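Side-chain contacts in glycerol dehydratase (Clostridium butyricum, PDB 1R9D), which is a B12-independent lyase of the glycyl radical family that probably dehydrates glycerol to 3-hydroxypropionaldehyde: residues V165-G170 / A272-E277; A286-Y291 / D312-K317; V457-T460 / F465-N468; E479-F484 / M488-A493. One frame throughout, in Å; residues are numbered along the deposited sequence.

From the N terminus, contact 1 comes first, returning helix 260-277 to the run that leads into helix 169-190 and so closing a long, largely helical loop. Contact 2 opens just after, closing a much shorter loop between the consecutive helices 288-298 and 304-317; it touches contact 1 through Ser-166 with Ala-286 and Tyr-169 with Tyr-291. Contacts 3 and 4 lie on the opposite side of the chain's centre and form a second touching pair, each closing only a few residues at the end of helix 453-461 and the start of helix 484-516. The four follow one another in series, with neither nesting nor crossing.

Contact 1. Residues V165-G170 / A272-E277; sequences VSVDYG and AIINIE
In both Ile-274 and Val-167 the CG1 branch lies anti to the carbonyl carbon. In Ile-274, chi1 of -72° sets CG1 in that position and chi2 of 177° then stretches the chain, so that CD1 reaches out from the helix. Val-167 offers CG1 from its corresponding position (chi1 -56°), with CG2 beside it. The two side chains meet tip to tip: Ile-274 CD1 lies 3.8 Å from Val-167 CG1 and 4.0 Å from Val-167 CG2, seated against both prongs of the valine fork. Tyr-169 adds a looser touch, its OH 4.5 Å from Ile-274 CD1.

The contact is buried and joins helix 260-277 to the entry of helix 169-190 in the pyruvate formate lyase-like region of the chain; the Tyr-169 side chain is about 13 Å from the bound glycerol. Asp-168 is the N-cap of the second of these helices, its OD1 accepting from Lys-171 N, and it is also the centre of an inverse gamma turn, in which Tyr-169 N makes a weak bond to Val-167 O. Across this turn the tyrosine ring lies over the valine, whose CG2 stands 3.6 Å above the centre of one ring face, while Ser-166 OG lies at the ring edge, in its plane. Tyr-169 OH is hydrogen-bonded to His-271 ND1, one turn before Ile-274 on the same helix. Leu-522 packs on both Val-167 and Ile-274.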
loop_
_atom_site.group_PDB
_atom_site.type_symbol
_atom_site.label_atom_id
_atom_site.label_comp_id
_atom_site.label_asym_id
_atom_site.label_seq_id
_atom_site.Cartn_x
_atom_site.Cartn_y
_atom_site.Cartn_z
ATOM N N VAL A 165 -5.539 -6.771 -22.691
ATOM C CA VAL A 165 -6.925 -6.665 -22.284
ATOM C C VAL A 165 -7.803 -6.103 -23.393
ATOM O O VAL A 165 -7.336 -5.357 -24.254
ATOM C CB VAL A 165 -7.005 -5.733 -21.040
ATOM C CG1 VAL A 165 -6.430 -4.365 -21.401
ATOM C CG2 VAL A 165 -8.439 -5.589 -20.548
ATOM N N SER A 166 -9.069 -6.502 -23.386
ATOM C CA SER A 166 -10.047 -5.978 -24.325
ATOM C C SER A 166 -11.106 -5.378 -23.403
ATOM O O SER A 166 -11.842 -6.111 -22.738
ATOM C CB SER A 166 -10.662 -7.084 -25.179
ATOM O OG SER A 166 -11.597 -6.531 -26.094
ATOM N N VAL A 167 -11.156 -4.049 -23.337
ATOM C CA VAL A 167 -12.116 -3.375 -22.472
ATOM C C VAL A 167 -13.533 -3.456 -23.016
ATOM O O VAL A 167 -13.763 -3.961 -24.115
ATOM C CB VAL A 167 -11.740 -1.890 -22.259
ATOM C CG1 VAL A 167 -10.330 -1.793 -21.702
ATOM C CG2 VAL A 167 -11.862 -1.118 -23.569
ATOM N N ASP A 168 -14.485 -2.955 -22.236
ATOM C CA ASP A 168 -15.884 -2.975 -22.632
ATOM C C ASP A 168 -16.159 -1.825 -23.607
ATOM O O ASP A 168 -16.869 -0.876 -23.266
ATOM C CB ASP A 168 -16.772 -2.820 -21.394
ATOM C CG ASP A 168 -18.191 -3.308 -21.623
ATOM O OD1 ASP A 168 -18.631 -3.380 -22.794
ATOM O OD2 ASP A 168 -18.881 -3.610 -20.621
ATOM N N TYR A 169 -15.592 -1.912 -24.811
ATOM C CA TYR A 169 -15.785 -0.867 -25.819
ATOM C C TYR A 169 -17.266 -0.611 -26.069
ATOM O O TYR A 169 -17.694 0.536 -26.195
ATOM C CB TYR A 169 -15.127 -1.252 -27.155
ATOM C CG TYR A 169 -13.613 -1.332 -27.148
ATOM C CD1 TYR A 169 -12.958 -2.547 -26.935
ATOM C CD2 TYR A 169 -12.833 -0.196 -27.387
ATOM C CE1 TYR A 169 -11.561 -2.631 -26.965
ATOM C CE2 TYR A 169 -11.437 -0.268 -27.421
ATOM C CZ TYR A 169 -10.809 -1.490 -27.211
ATOM O OH TYR A 169 -9.436 -1.571 -27.261
ATOM N N GLY A 170 -18.043 -1.688 -26.145
ATOM C CA GLY A 170 -19.468 -1.571 -26.397
ATOM C C GLY A 170 -20.208 -0.712 -25.392
ATOM O O GLY A 170 -21.112 0.039 -25.757
ATOM N N ALA A 272 -7.111 4.869 -28.126
ATOM C CA ALA A 272 -5.946 5.739 -28.045
ATOM C C ALA A 272 -5.575 6.150 -26.622
ATOM O O ALA A 272 -4.416 6.052 -26.229
ATOM C CB ALA A 272 -6.167 6.990 -28.910
ATOM N N ILE A 273 -6.555 6.605 -25.847
ATOM C CA ILE A 273 -6.281 7.047 -24.487
ATOM C C ILE A 273 -5.753 5.919 -23.598
ATOM O O ILE A 273 -4.954 6.160 -22.698
ATOM C CB ILE A 273 -7.532 7.712 -23.867
ATOM C CG1 ILE A 273 -7.937 8.919 -24.729
ATOM C CG2 ILE A 273 -7.234 8.169 -22.445
ATOM C CD1 ILE A 273 -9.263 9.538 -24.364
ATOM N N ILE A 274 -6.181 4.687 -23.853
ATOM C CA ILE A 274 -5.674 3.565 -23.068
ATOM C C ILE A 274 -4.157 3.517 -23.245
ATOM O O ILE A 274 -3.408 3.310 -22.285
ATOM C CB ILE A 274 -6.273 2.220 -23.544
ATOM C CG1 ILE A 274 -7.747 2.136 -23.142
ATOM C CG2 ILE A 274 -5.490 1.060 -22.946
ATOM C CD1 ILE A 274 -8.459 0.891 -23.631
ATOM N N ASN A 275 -3.722 3.736 -24.485
ATOM C CA ASN A 275 -2.312 3.722 -24.862
ATOM C C ASN A 275 -1.510 4.935 -24.383
ATOM O O ASN A 275 -0.293 5.001 -24.577
ATOM C CB ASN A 275 -2.198 3.582 -26.385
ATOM C CG ASN A 275 -2.434 2.155 -26.859
ATOM O OD1 ASN A 275 -1.509 1.349 -26.895
ATOM N ND2 ASN A 275 -3.676 1.837 -27.208
ATOM N N ILE A 276 -2.194 5.901 -23.775
ATOM C CA ILE A 276 -1.527 7.083 -23.237
ATOM C C ILE A 276 -1.328 6.857 -21.735
ATOM O O ILE A 276 -0.308 7.228 -21.165
ATOM C CB ILE A 276 -2.364 8.363 -23.471
ATOM C CG1 ILE A 276 -2.501 8.618 -24.974
ATOM C CG2 ILE A 276 -1.699 9.556 -22.785
ATOM C CD1 ILE A 276 -3.311 9.858 -25.327
ATOM N N GLU A 277 -2.304 6.216 -21.103
ATOM C CA GLU A 277 -2.210 5.934 -19.677
ATOM C C GLU A 277 -1.093 4.933 -19.390
ATOM O O GLU A 277 -0.343 5.083 -18.426
ATOM C CB GLU A 277 -3.542 5.385 -19.149
ATOM C CG GLU A 277 -3.490 4.972 -17.683
ATOM C CD GLU A 277 -4.843 4.527 -17.144
ATOM O OE1 GLU A 277 -5.442 3.598 -17.726
ATOM O OE2 GLU A 277 -5.304 5.108 -16.134
#

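Contact 2. Residues A286-Y291 / D312-K317; sequences ARFDQY and DCIWIK
Phe-288 meets Ile-314 and Trp-315 where the first turn of helix 288-298 faces the last turns of helix 304-317, two consecutive helices of the pyruvate formate lyase-like fold. Ahead of Phe-288, Ala-286 and Arg-287 form the entry to the helix: Arg-287 is both its N-cap residue and the centre of an inverse gamma turn closed by Phe-288 N on Ala-286 O at 2.7 Å. The guanidinium of Arg-287 is bridged to Asp-427 by NH1 and gives NH2 to Gly-345 O and Gln-347 O, while Gln-290 CG lies 3.5 Å above the guanidinium plane, toward its rim.

Phe-288 carries the contact. With CG anti to the backbone N (chi1 -173°), its ring extends across to the other helix, where it approaches from the direction opposite to Ile-314. The next residue, Asp-289, is bonded through OD2 to Ser-359 OG and Gly-345 N, and Gln-290 NE2 also reaches that oxygen by a weak bond of 3.0 Å. Phe-288 CA lies over one face of the Tyr-291 ring, toward its rim. Across the interface, Trp-315 is backed by Ala-362 and Ala-365 of helix 357-369, and Phe-288 CE2 comes in at its indole edge, 4.3 Å from CZ3. Ile-314 takes the outer end of the phenylalanine, CD1 lying near the ring plane and 4.0 Å from CZ.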
loop_
_atom_site.group_PDB
_atom_site.type_symbol
_atom_site.label_atom_id
_atom_site.label_comp_id
_atom_site.label_asym_id
_atom_site.label_seq_id
_atom_site.Cartn_x
_atom_site.Cartn_y
_atom_site.Cartn_z
ATOM N N ALA A 286 -10.766 -6.974 -30.001
ATOM C CA ALA A 286 -11.563 -8.195 -29.897
ATOM C C ALA A 286 -12.735 -8.245 -30.884
ATOM O O ALA A 286 -12.538 -8.023 -32.077
ATOM C CB ALA A 286 -12.060 -8.383 -28.466
ATOM N N ARG A 287 -13.945 -8.517 -30.394
ATOM C CA ARG A 287 -15.115 -8.660 -31.271
ATOM C C ARG A 287 -15.694 -7.377 -31.864
ATOM O O ARG A 287 -16.872 -7.062 -31.676
ATOM C CB ARG A 287 -16.221 -9.435 -30.546
ATOM C CG ARG A 287 -15.751 -10.744 -29.926
ATOM C CD ARG A 287 -16.920 -11.655 -29.590
ATOM N NE ARG A 287 -17.433 -12.365 -30.765
ATOM C CZ ARG A 287 -18.483 -13.183 -30.741
ATOM N NH1 ARG A 287 -19.137 -13.385 -29.606
ATOM N NH2 ARG A 287 -18.868 -13.820 -31.845
ATOM N N PHE A 288 -14.855 -6.669 -32.608
ATOM C CA PHE A 288 -15.205 -5.412 -33.263
ATOM C C PHE A 288 -16.502 -5.521 -34.069
ATOM O O PHE A 288 -17.354 -4.631 -34.019
ATOM C CB PHE A 288 -14.048 -5.016 -34.188
ATOM C CG PHE A 288 -14.184 -3.655 -34.815
ATOM C CD1 PHE A 288 -13.825 -2.508 -34.112
ATOM C CD2 PHE A 288 -14.605 -3.528 -36.138
ATOM C CE1 PHE A 288 -13.874 -1.248 -34.725
ATOM C CE2 PHE A 288 -14.658 -2.278 -36.757
ATOM C CZ PHE A 288 -14.289 -1.138 -36.050
ATOM N N ASP A 289 -16.657 -6.616 -34.806
ATOM C CA ASP A 289 -17.846 -6.805 -35.623
ATOM C C ASP A 289 -19.129 -6.910 -34.807
ATOM O O ASP A 289 -20.204 -6.545 -35.282
ATOM C CB ASP A 289 -17.679 -8.035 -36.532
ATOM C CG ASP A 289 -17.629 -9.352 -35.760
ATOM O OD1 ASP A 289 -17.195 -9.359 -34.588
ATOM O OD2 ASP A 289 -18.005 -10.387 -36.350
ATOM N N GLN A 290 -19.021 -7.380 -33.572
ATOM C CA GLN A 290 -20.199 -7.518 -32.731
ATOM C C GLN A 290 -20.681 -6.210 -32.102
ATOM O O GLN A 290 -21.885 -5.957 -32.067
ATOM C CB GLN A 290 -19.941 -8.562 -31.646
ATOM C CG GLN A 290 -19.599 -9.939 -32.217
ATOM C CD GLN A 290 -20.671 -10.459 -33.162
ATOM O OE1 GLN A 290 -21.844 -10.530 -32.801
ATOM N NE2 GLN A 290 -20.271 -10.826 -34.379
ATOM N N TYR A 291 -19.769 -5.379 -31.606
ATOM C CA TYR A 291 -20.214 -4.122 -31.003
ATOM C C TYR A 291 -20.316 -2.953 -31.981
ATOM O O TYR A 291 -20.940 -1.941 -31.673
ATOM C CB TYR A 291 -19.346 -3.742 -29.784
ATOM C CG TYR A 291 -17.848 -3.643 -29.996
ATOM C CD1 TYR A 291 -17.280 -2.565 -30.677
ATOM C CD2 TYR A 291 -16.990 -4.616 -29.476
ATOM C CE1 TYR A 291 -15.893 -2.456 -30.833
ATOM C CE2 TYR A 291 -15.604 -4.518 -29.628
ATOM C CZ TYR A 291 -15.063 -3.439 -30.306
ATOM O OH TYR A 291 -13.697 -3.350 -30.466
ATOM N N ASP A 312 -11.369 1.364 -42.914
ATOM C CA ASP A 312 -10.004 1.377 -43.430
ATOM C C ASP A 312 -9.164 2.398 -42.668
ATOM O O ASP A 312 -7.990 2.156 -42.384
ATOM C CB ASP A 312 -9.980 1.719 -44.928
ATOM C CG ASP A 312 -10.627 0.647 -45.792
ATOM O OD1 ASP A 312 -10.777 -0.503 -45.321
ATOM O OD2 ASP A 312 -10.976 0.957 -46.955
ATOM N N CYS A 313 -9.758 3.543 -42.337
ATOM C CA CYS A 313 -9.032 4.567 -41.595
ATOM C C CYS A 313 -8.658 4.065 -40.205
ATOM O O CYS A 313 -7.571 4.355 -39.712
ATOM C CB CYS A 313 -9.865 5.845 -41.477
ATOM S SG CYS A 313 -9.944 6.792 -43.023
ATOM N N ILE A 314 -9.563 3.315 -39.579
ATOM C CA ILE A 314 -9.293 2.768 -38.252
ATOM C C ILE A 314 -8.134 1.780 -38.366
ATOM O O ILE A 314 -7.244 1.747 -37.518
ATOM C CB ILE A 314 -10.533 2.050 -37.671
ATOM C CG1 ILE A 314 -11.579 3.087 -37.236
ATOM C CG2 ILE A 314 -10.127 1.188 -36.488
ATOM C CD1 ILE A 314 -12.884 2.488 -36.753
ATOM N N TRP A 315 -8.147 0.976 -39.424
ATOM C CA TRP A 315 -7.070 0.017 -39.643
ATOM C C TRP A 315 -5.743 0.773 -39.685
ATOM O O TRP A 315 -4.770 0.386 -39.036
ATOM C CB TRP A 315 -7.276 -0.737 -40.963
ATOM C CG TRP A 315 -7.726 -2.175 -40.817
ATOM C CD1 TRP A 315 -7.142 -3.273 -41.387
ATOM C CD2 TRP A 315 -8.865 -2.660 -40.089
ATOM N NE1 TRP A 315 -7.847 -4.409 -41.061
ATOM C CE2 TRP A 315 -8.907 -4.064 -40.266
ATOM C CE3 TRP A 315 -9.853 -2.048 -39.305
ATOM C CZ2 TRP A 315 -9.900 -4.865 -39.686
ATOM C CZ3 TRP A 315 -10.844 -2.846 -38.726
ATOM C CH2 TRP A 315 -10.856 -4.242 -38.923
ATOM N N ILE A 316 -5.702 1.868 -40.440
ATOM C CA ILE A 316 -4.477 2.646 -40.533
ATOM C C ILE A 316 -4.059 3.239 -39.181
ATOM O O ILE A 316 -2.876 3.224 -38.837
ATOM C CB ILE A 316 -4.614 3.770 -41.592
ATOM C CG1 ILE A 316 -4.787 3.135 -42.979
ATOM C CG2 ILE A 316 -3.389 4.668 -41.563
ATOM C CD1 ILE A 316 -5.006 4.124 -44.109
ATOM N N LYS A 317 -5.021 3.750 -38.416
ATOM C CA LYS A 317 -4.716 4.330 -37.106
ATOM C C LYS A 317 -4.085 3.288 -36.179
ATOM O O LYS A 317 -3.181 3.599 -35.407
ATOM C CB LYS A 317 -5.982 4.895 -36.447
ATOM C CG LYS A 317 -6.601 6.094 -37.169
ATOM C CD LYS A 317 -5.602 7.230 -37.339
ATOM C CE LYS A 317 -5.069 7.734 -36.012
ATOM N NZ LYS A 317 -3.996 8.767 -36.196
#

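Contact 3. Residues V457-T460 / F465-N468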
loop_
_atom_site.group_PDB
_atom_site.type_symbol
_atom_site.label_atom_id
_atom_site.label_comp_id
_atom_site.label_asym_id
_atom_site.label_seq_id
_atom_site.Cartn_x
_atom_site.Cartn_y
_atom_site.Cartn_z
ATOM N N VAL A 457 15.600 -29.542 -20.578
ATOM C CA VAL A 457 16.144 -30.818 -21.041
ATOM C C VAL A 457 17.661 -30.790 -20.843
ATOM O O VAL A 457 18.250 -31.758 -20.376
ATOM C CB VAL A 457 15.837 -31.068 -22.534
ATOM C CG1 VAL A 457 16.596 -32.299 -23.019
ATOM C CG2 VAL A 457 14.339 -31.272 -22.734
ATOM N N GLU A 458 18.282 -29.665 -21.190
ATOM C CA GLU A 458 19.728 -29.506 -21.045
ATOM C C GLU A 458 20.141 -29.646 -19.580
ATOM O O GLU A 458 21.137 -30.299 -19.261
ATOM C CB GLU A 458 20.159 -28.137 -21.593
ATOM C CG GLU A 458 21.656 -27.869 -21.532
ATOM C CD GLU A 458 22.058 -26.554 -22.196
ATOM O OE1 GLU A 458 23.275 -26.285 -22.284
ATOM O OE2 GLU A 458 21.165 -25.788 -22.627
ATOM N N LEU A 459 19.369 -29.035 -18.686
ATOM C CA LEU A 459 19.666 -29.103 -17.261
ATOM C C LEU A 459 19.386 -30.480 -16.671
ATOM O O LEU A 459 19.948 -30.834 -15.635
ATOM C CB LEU A 459 18.875 -28.034 -16.501
ATOM C CG LEU A 459 19.351 -26.599 -16.741
ATOM C CD1 LEU A 459 18.390 -25.629 -16.067
ATOM C CD2 LEU A 459 20.769 -26.420 -16.195
ATOM N N THR A 460 18.512 -31.251 -17.311
ATOM C CA THR A 460 18.218 -32.597 -16.828
ATOM C C THR A 460 19.443 -33.458 -17.129
ATOM O O THR A 460 19.921 -34.209 -16.278
ATOM C CB THR A 460 16.989 -33.204 -17.539
ATOM O OG1 THR A 460 15.847 -32.364 -17.320
ATOM C CG2 THR A 460 16.692 -34.593 -16.991
ATOM N N PHE A 465 23.467 -28.456 -13.412
ATOM C CA PHE A 465 24.756 -27.769 -13.457
ATOM C C PHE A 465 24.873 -27.054 -14.798
ATOM O O PHE A 465 24.633 -27.647 -15.850
ATOM C CB PHE A 465 25.897 -28.778 -13.298
ATOM C CG PHE A 465 27.202 -28.163 -12.871
ATOM C CD1 PHE A 465 27.327 -27.568 -11.620
ATOM C CD2 PHE A 465 28.311 -28.194 -13.712
ATOM C CE1 PHE A 465 28.539 -27.014 -11.208
ATOM C CE2 PHE A 465 29.528 -27.642 -13.311
ATOM C CZ PHE A 465 29.641 -27.051 -12.054
ATOM N N ASP A 466 25.248 -25.780 -14.763
ATOM C CA ASP A 466 25.351 -24.990 -15.985
ATOM C C ASP A 466 26.406 -23.899 -15.834
ATOM O O ASP A 466 26.381 -23.134 -14.874
ATOM C CB ASP A 466 23.979 -24.367 -16.291
ATOM C CG ASP A 466 23.924 -23.680 -17.642
ATOM O OD1 ASP A 466 23.920 -22.430 -17.680
ATOM O OD2 ASP A 466 23.879 -24.392 -18.668
ATOM N N LYS A 467 27.333 -23.834 -16.785
ATOM C CA LYS A 467 28.395 -22.836 -16.752
ATOM C C LYS A 467 29.196 -22.905 -15.455
ATOM O O LYS A 467 29.477 -21.885 -14.824
ATOM C CB LYS A 467 27.805 -21.435 -16.926
ATOM C CG LYS A 467 27.189 -21.199 -18.292
ATOM C CD LYS A 467 26.646 -19.786 -18.400
ATOM C CE LYS A 467 26.110 -19.502 -19.792
ATOM N NZ LYS A 467 25.581 -18.110 -19.891
ATOM N N ASN A 468 29.558 -24.123 -15.066
ATOM C CA ASN A 468 30.337 -24.354 -13.857
ATOM C C ASN A 468 29.676 -23.808 -12.597
ATOM O O ASN A 468 30.352 -23.322 -11.691
ATOM C CB ASN A 468 31.737 -23.753 -14.020
ATOM C CG ASN A 468 32.480 -24.326 -15.214
ATOM O OD1 ASN A 468 32.733 -25.531 -15.285
ATOM N ND2 ASN A 468 32.831 -23.464 -16.161
#
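Leu-459 and Asp-466 form a short-range, partly buried contact between the end of helix 453-461 and the loop that follows it. Leu-459 lies near the end of the helix, in the pyruvate formate lyase-like part of the chain, and Asp-466 in the irregular loop that runs on to helix 484-516; four residues separate the two segments. The leucine methyl CD2 rests 3.8 Å from Asp-466 CB and 4.1 Å from the backbone O of Phe-465, the leucine and aspartate side chains crossing at about a right angle. Elsewhere Leu-459 packs on Gln-494 and Phe-498 of helix 484-516, while Ile-471 of the loop touches both Leu-459 and Asp-466.

One residue back on the helix, Glu-458 places its CG anti to the backbone N (chi1 -178°) and runs on fully extended, which carries its carboxylate close to that of Asp-466, these side chains too crossing at about a right angle. The two acids do not pair. Arg-455, one turn earlier on the same helix, probably offsets their mutual repulsion: its NH1 makes a salt bridge to Asp-466 OD2 and a long, weak ion pair with Glu-458 OE2, which also accepts from Gly-653 N. Phe-465, by contrast, directs its CB away from the helix. Between the acids, Glu-458 OE1 stands 4.1 Å from Asp-466 OD2, with the carboxylate planes turned 86° apart.

Contact 4. Residues E479-F484 / M488-A493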
loop_
_atom_site.group_PDB
_atom_site.type_symbol
_atom_site.label_atom_id
_atom_site.label_comp_id
_atom_site.label_asym_id
_atom_site.label_seq_id
_atom_site.Cartn_x
_atom_site.Cartn_y
_atom_site.Cartn_z
ATOM N N GLU A 479 24.529 -40.027 -16.030
ATOM C CA GLU A 479 25.395 -41.184 -16.264
ATOM C C GLU A 479 24.973 -42.418 -15.482
ATOM O O GLU A 479 25.252 -43.544 -15.893
ATOM C CB GLU A 479 26.850 -40.856 -15.902
ATOM C CG GLU A 479 27.450 -39.696 -16.676
ATOM C CD GLU A 479 27.280 -38.364 -15.970
ATOM O OE1 GLU A 479 26.144 -38.043 -15.551
ATOM O OE2 GLU A 479 28.287 -37.635 -15.841
ATOM N N GLU A 480 24.296 -42.208 -14.360
ATOM C CA GLU A 480 23.862 -43.309 -13.510
ATOM C C GLU A 480 22.444 -43.803 -13.766
ATOM O O GLU A 480 22.003 -44.772 -13.144
ATOM C CB GLU A 480 23.987 -42.900 -12.042
ATOM C CG GLU A 480 25.410 -42.625 -11.594
ATOM C CD GLU A 480 25.464 -41.926 -10.252
ATOM O OE1 GLU A 480 24.736 -42.352 -9.329
ATOM O OE2 GLU A 480 26.238 -40.954 -10.119
ATOM N N MET A 481 21.726 -43.144 -14.671
ATOM C CA MET A 481 20.356 -43.544 -14.973
ATOM C C MET A 481 20.283 -44.826 -15.786
ATOM O O MET A 481 21.024 -45.008 -16.750
ATOM C CB MET A 481 19.632 -42.428 -15.723
ATOM C CG MET A 481 19.399 -41.189 -14.892
ATOM S SD MET A 481 18.490 -39.937 -15.805
ATOM C CE MET A 481 18.412 -38.641 -14.562
ATOM N N LYS A 482 19.371 -45.711 -15.397
ATOM C CA LYS A 482 19.201 -46.982 -16.089
ATOM C C LYS A 482 17.858 -47.084 -16.803
ATOM O O LYS A 482 17.623 -48.030 -17.553
ATOM C CB LYS A 482 19.343 -48.135 -15.097
ATOM C CG LYS A 482 20.693 -48.177 -14.396
ATOM C CD LYS A 482 20.748 -49.300 -13.367
ATOM C CE LYS A 482 22.066 -49.290 -12.604
ATOM N NZ LYS A 482 22.080 -50.312 -11.515
ATOM N N SER A 483 16.978 -46.110 -16.576
ATOM C CA SER A 483 15.662 -46.123 -17.211
ATOM C C SER A 483 15.203 -44.731 -17.627
ATOM O O SER A 483 15.618 -43.726 -17.051
ATOM C CB SER A 483 14.623 -46.713 -16.259
ATOM O OG SER A 483 14.363 -45.814 -15.193
ATOM N N PHE A 484 14.327 -44.689 -18.624
ATOM C CA PHE A 484 13.795 -43.428 -19.116
ATOM C C PHE A 484 12.896 -42.812 -18.043
ATOM O O PHE A 484 12.720 -41.595 -17.989
ATOM C CB PHE A 484 13.003 -43.663 -20.402
ATOM C CG PHE A 484 12.485 -42.405 -21.031
ATOM C CD1 PHE A 484 13.361 -41.418 -21.465
ATOM C CD2 PHE A 484 11.119 -42.206 -21.189
ATOM C CE1 PHE A 484 12.885 -40.246 -22.050
ATOM C CE2 PHE A 484 10.630 -41.036 -21.773
ATOM C CZ PHE A 484 11.520 -40.055 -22.204
ATOM N N MET A 488 12.612 -38.870 -16.867
ATOM C CA MET A 488 11.414 -38.047 -16.780
ATOM C C MET A 488 11.204 -37.490 -15.376
ATOM O O MET A 488 10.627 -36.414 -15.214
ATOM C CB MET A 488 10.179 -38.845 -17.210
ATOM C CG MET A 488 10.111 -39.126 -18.708
ATOM S SD MET A 488 10.216 -37.623 -19.722
ATOM C CE MET A 488 8.586 -36.892 -19.432
ATOM N N LYS A 489 11.666 -38.218 -14.363
ATOM C CA LYS A 489 11.523 -37.756 -12.984
ATOM C C LYS A 489 12.445 -36.573 -12.732
ATOM O O LYS A 489 12.074 -35.621 -12.041
ATOM C CB LYS A 489 11.842 -38.880 -11.998
ATOM C CG LYS A 489 10.814 -39.986 -12.007
ATOM C CD LYS A 489 11.066 -41.012 -10.917
ATOM C CE LYS A 489 9.986 -42.086 -10.928
ATOM N NZ LYS A 489 10.242 -43.141 -9.907
ATOM N N ALA A 490 13.648 -36.636 -13.296
ATOM C CA ALA A 490 14.618 -35.559 -13.145
ATOM C C ALA A 490 14.130 -34.338 -13.927
ATOM O O ALA A 490 14.275 -33.202 -13.480
ATOM C CB ALA A 490 15.979 -36.006 -13.661
ATOM N N TYR A 491 13.563 -34.591 -15.103
ATOM C CA TYR A 491 13.021 -33.545 -15.967
ATOM C C TYR A 491 11.944 -32.787 -15.191
ATOM O O TYR A 491 11.923 -31.552 -15.173
ATOM C CB TYR A 491 12.424 -34.194 -17.219
ATOM C CG TYR A 491 11.630 -33.282 -18.138
ATOM C CD1 TYR A 491 12.258 -32.302 -18.903
ATOM C CD2 TYR A 491 10.253 -33.439 -18.273
ATOM C CE1 TYR A 491 11.528 -31.501 -19.791
ATOM C CE2 TYR A 491 9.516 -32.650 -19.152
ATOM C CZ TYR A 491 10.158 -31.686 -19.907
ATOM O OH TYR A 491 9.426 -30.919 -20.786
ATOM N N LYS A 492 11.054 -33.533 -14.544
ATOM C CA LYS A 492 9.982 -32.929 -13.761
ATOM C C LYS A 492 10.524 -32.116 -12.584
ATOM O O LYS A 492 9.972 -31.067 -12.245
ATOM C CB LYS A 492 9.024 -34.014 -13.258
ATOM C CG LYS A 492 7.864 -33.499 -12.404
ATOM C CD LYS A 492 6.809 -34.585 -12.236
ATOM C CE LYS A 492 5.711 -34.187 -11.265
ATOM N NZ LYS A 492 6.157 -34.255 -9.844
ATOM N N ALA A 493 11.607 -32.591 -11.974
ATOM C CA ALA A 493 12.212 -31.896 -10.839
ATOM C C ALA A 493 12.825 -30.560 -11.256
ATOM O O ALA A 493 12.743 -29.571 -10.517
ATOM C CB ALA A 493 13.271 -32.776 -10.185
#
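Phe-484 and Met-488 pack closely. The methionine is bent at chi2 and chi3, -55° and -73°, curling over one face of the phenylalanine ring: CG sits 4.1 Å from the ring centroid in a CH-pi contact and 3.6 Å from CE2. Its sulfur follows in a Met-aromatic contact, SD standing 3.7 Å from Phe-484 CZ but obliquely to the ring. On the backbone, a nearly straight bond runs from Met-488 N to Phe-484 O, 2.9 Å long with an N-H...O angle of 163°.

This i to i+4 bond belongs to the first turn of helix 484-516, for which Ser-483 is the N-cap. The serine side chain caps a helix N, and Ser-483 N is bound by Glu-486 OE1, an exchange consistent with a capping box. Leu-612 and Leu-560, from two other helices, lie against Phe-484 and Met-488 respectively.

Further along, the contact thins to a single touch: Met-481, extended beyond CG, brings CE to 3.7 Å from Ala-490 CB, with Phe-568 also beside the methionine and with Glu-480, Lys-482 and Lys-489 exposed on the solvent side.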